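Local structure of mitogen-activated protein kinase, putative (Map kinase-like protein) (Leishmania major, 3PG1) at residues A[115-120]-A[165-170]. The protein probably binds ATP and transfers its phosphate to serine or threonine residues of target proteins. Residues are numbered along the deposited sequence; the frame is centred on the assembly and turned at random. Where two conformers were deposited one is given.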
ATOM      1  N   LEU A 115       6.611   9.613 -11.186  1.00 58.08           N
ATOM      2  CA  LEU A 115       6.460   8.322 -11.853  1.00 58.36           C
ATOM      3  C   LEU A 115       7.722   7.513 -11.531  1.00 59.05           C
ATOM      4  O   LEU A 115       8.834   7.928 -11.883  1.00 58.82           O
ATOM      5  CB  LEU A 115       6.292   8.512 -13.366  1.00 61.38           C
ATOM      6  CG  LEU A 115       5.903   7.274 -14.182  1.00 68.09           C
ATOM      7  CD1 LEU A 115       4.408   6.974 -14.058  1.00 67.23           C
ATOM      8  CD2 LEU A 115       6.236   7.487 -15.639  1.00 72.87           C
ATOM      9  N   MET A 116       7.554   6.411 -10.789  1.00 51.32           N
ATOM     10  CA  MET A 116       8.679   5.575 -10.397  1.00 50.77           C
ATOM     11  C   MET A 116       9.162   4.661 -11.526  1.00 55.39           C
ATOM     12  O   MET A 116       8.381   4.330 -12.427  1.00 58.36           O
ATOM     13  CB  MET A 116       8.351   4.797  -9.117  1.00 50.84           C
ATOM     14  CG  MET A 116       8.040   5.707  -7.953  1.00 52.35           C
ATOM     15  SD  MET A 116       9.453   6.750  -7.543  1.00 56.19           S
ATOM     16  CE  MET A 116       8.700   7.875  -6.494  1.00 50.90           C
ATOM     17  N   ARG A 117      10.451   4.285 -11.496  1.00 61.89           N
ATOM     18  CA  ARG A 117      11.054   3.427 -12.523  1.00 61.15           C
ATOM     19  C   ARG A 117      10.338   2.080 -12.639  1.00 57.98           C
ATOM     20  O   ARG A 117       9.950   1.687 -13.728  1.00 55.93           O
ATOM     21  CB  ARG A 117      12.554   3.219 -12.230  1.00 62.72           C
ATOM     22  CG  ARG A 117      13.307   2.470 -13.337  1.00 74.61           C
ATOM     23  CD  ARG A 117      14.773   2.228 -13.008  1.00 84.30           C
ATOM     24  NE  ARG A 117      14.976   1.539 -11.727  1.00 89.27           N
ATOM     25  CZ  ARG A 117      14.987   0.218 -11.568  1.00 95.80           C
ATOM     26  NH1 ARG A 117      14.786  -0.589 -12.605  1.00 83.12           N
ATOM     27  NH2 ARG A 117      15.193  -0.307 -10.367  1.00 74.93           N
ATOM     28  N   THR A 118      10.120   1.396 -11.500  1.00 50.82           N
ATOM     29  CA  THR A 118       9.511   0.073 -11.489  1.00 48.51           C
ATOM     30  C   THR A 118       8.905  -0.212 -10.115  1.00 47.31           C
ATOM     31  O   THR A 118       8.814   0.678  -9.269  1.00 44.98           O
ATOM     32  CB  THR A 118      10.579  -0.986 -11.933  1.00 53.48           C
ATOM     33  OG1 THR A 118       9.944  -2.229 -12.180  1.00 55.89           O
ATOM     34  CG2 THR A 118      11.728  -1.173 -10.920  1.00 44.68           C
ATOM     35  N   ASP A 119       8.457  -1.440  -9.920  1.00 42.07           N
ATOM     36  CA  ASP A 119       7.949  -1.902  -8.640  1.00 38.75           C
ATOM     37  C   ASP A 119       8.680  -3.192  -8.283  1.00 41.08           C
ATOM     38  O   ASP A 119       9.395  -3.746  -9.122  1.00 41.08           O
ATOM     39  CB  ASP A 119       6.414  -2.040  -8.631  1.00 39.38           C
ATOM     40  CG  ASP A 119       5.847  -2.955  -9.692  1.00 50.97           C
ATOM     41  OD1 ASP A 119       5.095  -2.466 -10.547  1.00 58.52           O
ATOM     42  OD2 ASP A 119       6.108  -4.164  -9.632  1.00 52.32           O
ATOM     43  N   LEU A 120       8.540  -3.639  -7.035  1.00 35.76           N
ATOM     44  CA  LEU A 120       9.210  -4.830  -6.530  1.00 34.35           C
ATOM     45  C   LEU A 120       8.707  -6.127  -7.148  1.00 39.45           C
ATOM     46  O   LEU A 120       9.506  -7.046  -7.329  1.00 40.26           O
ATOM     47  CB  LEU A 120       9.122  -4.866  -5.024  1.00 31.76           C
ATOM     48  CG  LEU A 120      10.035  -5.851  -4.292  1.00 36.03           C
ATOM     49  CD1 LEU A 120      11.512  -5.525  -4.506  1.00 37.28           C
ATOM     50  CD2 LEU A 120       9.694  -5.863  -2.802  1.00 32.43           C
ATOM     51  N   ILE A 165       5.092  -1.635  -3.851  1.00 31.60           N
ATOM     52  CA  ILE A 165       6.386  -1.265  -3.288  1.00 30.49           C
ATOM     53  C   ILE A 165       7.151  -0.811  -4.517  1.00 37.30           C
ATOM     54  O   ILE A 165       7.494  -1.642  -5.358  1.00 36.85           O
ATOM     55  CB  ILE A 165       7.077  -2.421  -2.520  1.00 31.91           C
ATOM     56  CG1 ILE A 165       6.248  -2.815  -1.263  1.00 28.45           C
ATOM     57  CG2 ILE A 165       8.514  -1.982  -2.124  1.00 31.40           C
ATOM     58  CD1 ILE A 165       6.599  -4.194  -0.671  1.00 30.74           C
ATOM     59  N   LEU A 166       7.356   0.513  -4.638  1.00 35.59           N
ATOM     60  CA  LEU A 166       7.980   1.174  -5.804  1.00 38.09           C
ATOM     61  C   LEU A 166       9.461   1.445  -5.628  1.00 43.17           C
ATOM     62  O   LEU A 166       9.919   1.706  -4.510  1.00 41.06           O
ATOM     63  CB  LEU A 166       7.255   2.505  -6.132  1.00 38.91           C
ATOM     64  CG  LEU A 166       5.705   2.469  -6.175  1.00 42.37           C
ATOM     65  CD1 LEU A 166       5.140   3.806  -6.712  1.00 44.28           C
ATOM     66  CD2 LEU A 166       5.186   1.286  -7.028  1.00 39.82           C
ATOM     67  N   LEU A 167      10.203   1.369  -6.744  1.00 42.65           N
ATOM     68  CA  LEU A 167      11.643   1.577  -6.821  1.00 44.33           C
ATOM     69  C   LEU A 167      11.861   2.806  -7.746  1.00 50.97           C
ATOM     70  O   LEU A 167      11.365   2.827  -8.875  1.00 48.35           O
ATOM     71  CB  LEU A 167      12.318   0.367  -7.527  1.00 46.61           C
ATOM     72  CG  LEU A 167      12.557  -1.005  -6.864  1.00 52.25           C
ATOM     73  CD1 LEU A 167      13.895  -1.101  -6.236  1.00 54.41           C
ATOM     74  CD2 LEU A 167      11.376  -1.569  -6.102  1.00 53.42           C
ATOM     75  N   ALA A 168      12.612   3.807  -7.279  1.00 51.31           N
ATOM     76  CA  ALA A 168      12.943   4.978  -8.104  1.00 54.13           C
ATOM     77  C   ALA A 168      14.128   4.580  -8.988  1.00 61.89           C
ATOM     78  O   ALA A 168      14.690   3.505  -8.773  1.00 58.75           O
ATOM     79  CB  ALA A 168      13.321   6.150  -7.208  1.00 54.38           C
ATOM     80  N   ASP A 169      14.532   5.435  -9.974  1.00 66.15           N
ATOM     81  CA  ASP A 169      15.695   5.147 -10.834  1.00 68.99           C
ATOM     82  C   ASP A 169      16.933   4.926  -9.962  1.00 73.21           C
ATOM     83  O   ASP A 169      17.753   4.053 -10.254  1.00 73.78           O
ATOM     84  CB  ASP A 169      15.936   6.280 -11.847  1.00 74.46           C
ATOM     85  CG  ASP A 169      14.826   6.419 -12.865  1.00 94.38           C
ATOM     86  OD1 ASP A 169      13.934   7.271 -12.658  1.00 96.88           O
ATOM     87  OD2 ASP A 169      14.847   5.673 -13.874  1.00103.38           O
ATOM     88  N   ASN A 170      17.012   5.697  -8.864  1.00 69.62           N
ATOM     89  CA  ASN A 170      18.061   5.689  -7.849  0.50 69.24           C
ATOM     90  C   ASN A 170      17.885   4.542  -6.825  1.00 71.71           C
ATOM     91  O   ASN A 170      18.575   4.518  -5.802  1.00 71.45           O
ATOM     92  CB  ASN A 170      18.104   7.070  -7.146  0.50 70.92           C
ATOM     93  CG  ASN A 170      16.821   7.891  -7.214  0.50 88.78           C
ATOM     94  OD1 ASN A 170      16.210   8.092  -8.276  0.50 76.38           O
ATOM     95  ND2 ASN A 170      16.411   8.433  -6.083  0.50 82.48           N
TER
HETATM   96  O   HOH W   1      11.711   7.518 -10.823  1.00 65.37           O
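Thr118 and Leu167 form an antiparallel hydrogen-bonded pair, with Leu167 N 3.0 Å from Thr118 O and Thr118 N donating in return to Leu167 O, and Asp119 with Leu166 makes the adjoining non-hydrogen-bonded pair. This is the small sheet of the protein kinase fold in which the chain leaving the hinge meets the strand after the catalytic loop, beside what is, in this family, the ATP cleft. Two residues, Arg117 and Thr118, stand opposite the single Leu167, which makes a classic beta bulge. A further bond runs from Leu120 N to Ile165 O, 2.8 Å long and nearly in line with the carbonyl, at the start of helix 120-125. Asp119 is the N-cap of that helix, its OD2 accepting from Gln122 N, while its CB rests against Leu166 CD2.

Leu166 shares this face of the sheet with Asp119, and the Met116 side chain crosses that of Leu166 at about a right angle, CG 3.7 Å from Leu166 CD1. A bend at chi2 (-62°) takes Met116 SD to 3.9 Å from Ala168 CB. On the face of Thr118 and Leu167 the two side chains run side by side, Thr118 CG2 meeting Leu167 CB at 3.8 Å. Leu167 CD2 touches the backbone where helix 120-125 begins, 3.6 Å from Leu120 N. Leu120 and Ile165 also lie alongside each other and pack with Ile143 of helix 133-152 and Val223 of helix 214-229.

Thr118 CG2 lies over one face of the Arg117 guanidinium, offset toward its rim; Arg117 NH2 is hydrogen-bonded to Asn171 OD1. Asp169 meets the aliphatic part of Arg117, OD2 3.6 Å from CD, and the charged atoms are not in contact, Arg117 NE standing 4.7 Å from Asp169 OD2.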